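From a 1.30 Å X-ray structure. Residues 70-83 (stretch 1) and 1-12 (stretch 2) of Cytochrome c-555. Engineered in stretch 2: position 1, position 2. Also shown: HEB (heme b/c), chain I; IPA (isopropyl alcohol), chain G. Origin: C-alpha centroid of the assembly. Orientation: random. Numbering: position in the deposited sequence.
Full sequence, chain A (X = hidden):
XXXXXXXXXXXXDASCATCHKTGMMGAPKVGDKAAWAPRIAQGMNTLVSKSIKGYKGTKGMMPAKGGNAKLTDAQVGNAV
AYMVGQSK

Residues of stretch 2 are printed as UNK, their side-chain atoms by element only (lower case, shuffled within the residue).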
# COMPACT_ATOMS: atom_id res chain seq x y z
N LYS A 70 15.28 -0.18 -2.01
CA LYS A 70 15.94 -0.65 -0.79
C LYS A 70 14.99 -1.33 0.18
O LYS A 70 15.44 -2.03 1.10
CB LYS A 70 16.69 0.50 -0.11
CG LYS A 70 17.88 1.01 -0.90
CD LYS A 70 17.92 2.52 -0.90
CE LYS A 70 16.94 3.10 -1.94
NZ LYS A 70 16.35 4.39 -1.50
N LEU A 71 13.68 -1.14 0.00
CA LEU A 71 12.70 -1.85 0.81
C LEU A 71 12.69 -3.32 0.50
O LEU A 71 12.89 -3.71 -0.67
CB LEU A 71 11.30 -1.27 0.64
CG LEU A 71 11.13 0.17 1.14
CD1 LEU A 71 9.71 0.55 0.84
CD2 LEU A 71 11.36 0.26 2.64
N THR A 72 12.45 -4.15 1.50
CA THR A 72 12.24 -5.58 1.23
C THR A 72 10.76 -5.82 0.89
O THR A 72 9.87 -5.03 1.26
CB THR A 72 12.62 -6.45 2.43
OG1 THR A 72 11.70 -6.15 3.48
CG2 THR A 72 14.08 -6.18 2.92
N ASP A 73 10.48 -6.97 0.30
CA ASP A 73 9.10 -7.37 0.09
C ASP A 73 8.33 -7.50 1.39
O ASP A 73 7.14 -7.16 1.42
CB ASP A 73 9.02 -8.69 -0.70
CG ASP A 73 9.47 -8.53 -2.15
OD1 ASP A 73 9.72 -7.40 -2.62
OD2 ASP A 73 9.63 -9.55 -2.84
N ALA A 74 8.96 -7.98 2.45
CA ALA A 74 8.32 -8.10 3.73
C ALA A 74 7.90 -6.72 4.25
O ALA A 74 6.79 -6.55 4.73
CB ALA A 74 9.24 -8.79 4.73
N GLN A 75 8.79 -5.74 4.10
CA GLN A 75 8.46 -4.38 4.56
C GLN A 75 7.31 -3.81 3.78
O GLN A 75 6.38 -3.19 4.33
CB GLN A 75 9.65 -3.45 4.48
CG GLN A 75 10.71 -3.80 5.50
CD GLN A 75 12.11 -3.25 5.21
OE1 GLN A 75 12.44 -2.82 4.11
NE2 GLN A 75 13.01 -3.36 6.20
N VAL A 76 7.33 -3.99 2.47
CA VAL A 76 6.25 -3.50 1.64
C VAL A 76 4.93 -4.19 1.96
O VAL A 76 3.90 -3.51 2.17
CB VAL A 76 6.57 -3.66 0.13
CG1 VAL A 76 5.35 -3.30 -0.76
CG2 VAL A 76 7.75 -2.80 -0.26
N GLY A 77 4.95 -5.48 2.14
CA GLY A 77 3.72 -6.16 2.45
C GLY A 77 3.20 -5.79 3.84
O GLY A 77 1.99 -5.71 4.07
N ASN A 78 4.09 -5.58 4.80
CA ASN A 78 3.68 -5.14 6.13
C ASN A 78 3.03 -3.77 6.08
O ASN A 78 2.04 -3.50 6.77
CB ASN A 78 4.83 -5.17 7.14
CG ASN A 78 5.26 -6.57 7.49
OD1 ASN A 78 4.51 -7.52 7.31
ND2 ASN A 78 6.47 -6.71 8.00
N ALA A 79 3.59 -2.88 5.24
CA ALA A 79 2.99 -1.56 5.03
C ALA A 79 1.60 -1.69 4.39
O ALA A 79 0.66 -0.97 4.80
CB ALA A 79 3.89 -0.70 4.19
N VAL A 80 1.43 -2.61 3.43
CA VAL A 80 0.11 -2.82 2.85
C VAL A 80 -0.85 -3.26 3.93
O VAL A 80 -2.00 -2.80 4.01
CB VAL A 80 0.17 -3.86 1.69
CG1 VAL A 80 -1.24 -4.18 1.19
CG2 VAL A 80 1.05 -3.38 0.52
N ALA A 81 -0.42 -4.17 4.81
CA ALA A 81 -1.28 -4.67 5.89
C ALA A 81 -1.72 -3.53 6.79
O ALA A 81 -2.88 -3.48 7.20
CB ALA A 81 -0.56 -5.75 6.69
N TYR A 82 -0.79 -2.62 7.09
CA TYR A 82 -1.15 -1.46 7.86
C TYR A 82 -2.21 -0.62 7.15
O TYR A 82 -3.23 -0.24 7.73
CB TYR A 82 0.09 -0.62 8.16
CG TYR A 82 -0.24 0.64 8.89
CD1 TYR A 82 -0.60 0.61 10.23
CD2 TYR A 82 -0.28 1.85 8.23
CE1 TYR A 82 -0.96 1.77 10.89
CE2 TYR A 82 -0.68 3.03 8.91
CZ TYR A 82 -0.98 2.96 10.23
OH TYR A 82 -1.33 4.13 10.90
N MET A 83 -1.97 -0.32 5.88
CA MET A 83 -2.90 0.50 5.09
C MET A 83 -4.30 -0.14 5.04
O MET A 83 -5.32 0.56 5.24
CB MET A 83 -2.37 0.65 3.69
CG MET A 83 -1.08 1.46 3.64
SD MET A 83 -0.17 1.38 2.08
CE MET A 83 -1.29 2.28 1.02
N UNK A 1 6.66 -14.58 6.13
CA UNK A 1 5.45 -15.30 6.59
C UNK A 1 4.35 -14.28 6.83
O UNK A 1 4.10 -13.42 5.96
c UNK A 1 5.75 -16.10 7.88
o UNK A 1 5.19 -17.42 7.84
N UNK A 2 3.72 -14.31 8.00
CA UNK A 2 2.47 -13.55 8.23
C UNK A 2 2.72 -12.05 8.36
O UNK A 2 3.77 -11.62 8.87
o UNK A 2 2.65 -14.06 10.56
c UNK A 2 1.74 -14.03 9.44
c UNK A 2 1.19 -15.46 9.22
N UNK A 3 1.75 -11.24 7.96
CA UNK A 3 1.95 -9.79 7.96
C UNK A 3 2.10 -9.24 9.38
O UNK A 3 1.50 -9.72 10.32
c UNK A 3 -0.65 -10.69 4.13
c UNK A 3 -0.53 -10.23 5.45
c UNK A 3 0.39 -10.48 3.26
c UNK A 3 0.62 -9.54 5.87
c UNK A 3 0.78 -9.11 7.29
c UNK A 3 1.53 -9.79 3.67
o UNK A 3 0.29 -10.90 1.96
c UNK A 3 1.63 -9.33 4.96
N UNK A 4 2.91 -8.19 9.49
CA UNK A 4 3.11 -7.49 10.74
C UNK A 4 2.77 -6.03 10.47
O UNK A 4 3.64 -5.23 10.08
o UNK A 4 4.07 -6.23 13.05
c UNK A 4 4.85 -7.07 12.54
o UNK A 4 5.91 -7.42 13.10
c UNK A 4 4.57 -7.67 11.19
N UNK A 5 1.50 -5.67 10.60
CA UNK A 5 1.05 -4.33 10.30
C UNK A 5 1.66 -3.29 11.23
O UNK A 5 1.92 -2.16 10.78
c UNK A 5 -0.47 -4.24 10.39
N UNK A 6 1.94 -3.65 12.47
CA UNK A 6 2.55 -2.70 13.38
C UNK A 6 3.98 -2.35 12.93
O UNK A 6 4.34 -1.17 12.89
c UNK A 6 2.54 -3.20 14.81
N UNK A 7 4.78 -3.37 12.58
CA UNK A 7 6.11 -3.09 12.02
C UNK A 7 5.94 -2.38 10.68
O UNK A 7 6.74 -1.47 10.34
c UNK A 7 6.83 -4.33 11.82
N UNK A 8 4.86 -2.69 9.96
CA UNK A 8 4.59 -2.06 8.68
C UNK A 8 4.40 -0.57 8.78
O UNK A 8 4.67 0.14 7.79
N UNK A 9 3.93 -0.05 9.90
CA UNK A 9 3.69 1.38 10.02
C UNK A 9 4.97 2.17 9.85
O UNK A 9 4.92 3.26 9.26
c UNK A 9 2.62 3.19 11.41
c UNK A 9 1.62 5.01 12.82
n UNK A 9 2.88 5.72 13.13
c UNK A 9 3.07 1.72 11.35
c UNK A 9 1.91 3.50 12.69
N UNK A 10 6.11 1.63 10.26
CA UNK A 10 7.34 2.38 10.09
C UNK A 10 7.62 2.57 8.60
O UNK A 10 8.04 3.67 8.16
c UNK A 10 8.53 1.67 10.77
N UNK A 11 7.42 1.52 7.79
CA UNK A 11 7.65 1.63 6.36
C UNK A 11 6.61 2.54 5.74
O UNK A 11 6.92 3.37 4.90
o UNK A 11 8.85 -0.44 6.15
c UNK A 11 7.76 0.35 4.21
c UNK A 11 7.68 0.25 5.69
N UNK A 12 5.36 2.38 6.16
CA UNK A 12 4.29 3.20 5.60
C UNK A 12 4.62 4.67 5.84
O UNK A 12 4.54 5.50 4.90
o UNK A 12 -0.85 6.65 4.43
c UNK A 12 1.88 3.84 5.85
c UNK A 12 1.49 4.89 6.65
c UNK A 12 0.39 4.69 4.12
c UNK A 12 0.57 5.84 6.18
c UNK A 12 1.32 3.75 4.58
c UNK A 12 2.95 2.87 6.28
c UNK A 12 0.06 5.72 4.92
FE HEB I . 0.80 3.08 -3.55
CHA HEB I . -1.99 2.01 -5.16
CHB HEB I . 0.63 0.39 -1.44
CHC HEB I . 3.69 4.05 -2.06
CHD HEB I . 0.83 5.91 -5.45
NA HEB I . -0.42 1.50 -3.36
C1A HEB I . -1.57 1.24 -4.11
C2A HEB I . -2.19 0.05 -3.58
C3A HEB I . -1.48 -0.36 -2.55
C4A HEB I . -0.37 0.53 -2.39
CMA HEB I . -1.73 -1.57 -1.66
CAA HEB I . -3.49 -0.53 -4.14
CBA HEB I . -3.22 -1.76 -5.01
CGA HEB I . -4.45 -2.34 -5.68
O1A HEB I . -5.57 -1.76 -5.61
O2A HEB I . -4.26 -3.40 -6.33
NB HEB I . 1.93 2.38 -2.04
C1B HEB I . 1.72 1.22 -1.30
C2B HEB I . 2.81 1.00 -0.41
C3B HEB I . 3.66 2.03 -0.56
C4B HEB I . 3.14 2.90 -1.59
CMB HEB I . 2.84 -0.16 0.55
CAB HEB I . 4.97 2.32 0.14
CBB HEB I . 5.95 1.14 0.10
NC HEB I . 1.98 4.69 -3.71
C1C HEB I . 3.16 4.89 -3.01
C2C HEB I . 3.77 6.13 -3.43
C3C HEB I . 2.94 6.67 -4.33
C4C HEB I . 1.86 5.78 -4.56
CMC HEB I . 5.03 6.70 -2.79
CAC HEB I . 3.05 8.02 -5.03
CBC HEB I . 4.33 8.27 -5.84
ND HEB I . -0.36 3.81 -5.03
C1D HEB I . -0.17 5.01 -5.70
C2D HEB I . -1.20 5.22 -6.66
C3D HEB I . -2.05 4.05 -6.57
C4D HEB I . -1.48 3.22 -5.55
CMD HEB I . -1.39 6.38 -7.60
CAD HEB I . -3.31 3.77 -7.37
CBD HEB I . -3.05 3.11 -8.74
CGD HEB I . -4.33 2.84 -9.44
O1D HEB I . -5.12 2.04 -8.92
O2D HEB I . -4.60 3.43 -10.46
C1 IPA G . 17.36 -6.49 0.33
C2 IPA G . 16.66 -5.14 0.34
C3 IPA G . 15.95 -4.85 -0.99
O2 IPA G . 17.60 -4.08 0.64

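Position 1 has one side-chain carbon followed by one oxygen, a hydroxymethyl group; it lies out of reach of stretch 1. Ser-1 is an engineered residue. Position 2 carries one carbon bearing an oxygen and a second carbon, the branched pattern of threonine, directed away from stretch 1. Thr-2 is likewise engineered.

Position 3 shows one carbon, then a six-carbon ring bearing an oxygen: Tyr-3. Its CB packs 3.7 Å from Ala-81 CB, and its CD1 lies 3.7 Å from Gly-77 O, so the ring covers helix backbone where Gly-77 has no side chain to stand in the way.

At position 4, two carbons, the second carrying two oxygens, form a carboxylate, since an amide would have a nitrogen in place of one oxygen: Asp-4. Its backbone N donates to Asn-78 OD1 at 2.8 Å, while its own OD1 accepts from N of position 7 at 3.0 Å, capping the helix that begins at position 5.

Position 5 has a single carbon, Ala-5; its CB meets Ala-81 CB at 4.0 Å, and its O lies 3.5 Å from Tyr-82 CB. A methyl suits this close approach. Positions 6 and 7 also have one carbon each. Ala-6 points away, and Ala-7 makes no close contact with stretch 1; a small methyl, which favours helix, is enough where nothing there has to be reached.

Position 8 has no side-chain atoms: Gly-8. A CB here would stand 2.0 Å from Asn-78 O, a clash. Its CA instead makes a CA-H...O contact with Asn-78 O at 3.5 Å.

Position 9 has four carbons in a row ending in nitrogen: Lys-9. Its CG lies over a face of the Tyr-82 ring, 4.0 Å from the centroid, while its charged end leads away. Position 10, one carbon pointing away and exposed, is Ala-10, again a helix-favouring methyl.

Position 11 has a carbon bearing one oxygen and one carbon: Thr-11. This short branched side chain fits the close space by Leu-71 and Gln-75: its CG2 meets Leu-71 CD1 at 3.9 Å, and its OG1 lies 3.5 Å from Gln-75 CB. Position 12, a carbon and a six-carbon ring with an oxygen, is Tyr-12, buried; its broad, flat ring can touch two residues, with CD1 3.4 Å from Met-83 CG and CD2 3.6 Å from Tyr-82 CE2.

The helices cross at 102°, their axes approaching to 6.9 Å; Gly-8 lets the backbones meet, its CA 4.0 Å from Ala-79 CA. Tyr-82 fits among Ala-5, Gly-8, Lys-9 and Tyr-12, and one hydrogen bond, from Asp-4 N to Asn-78 OD1, joins the stretches beside this packing.

Stretch 2, residues 1-12: STYDAAAGKATY
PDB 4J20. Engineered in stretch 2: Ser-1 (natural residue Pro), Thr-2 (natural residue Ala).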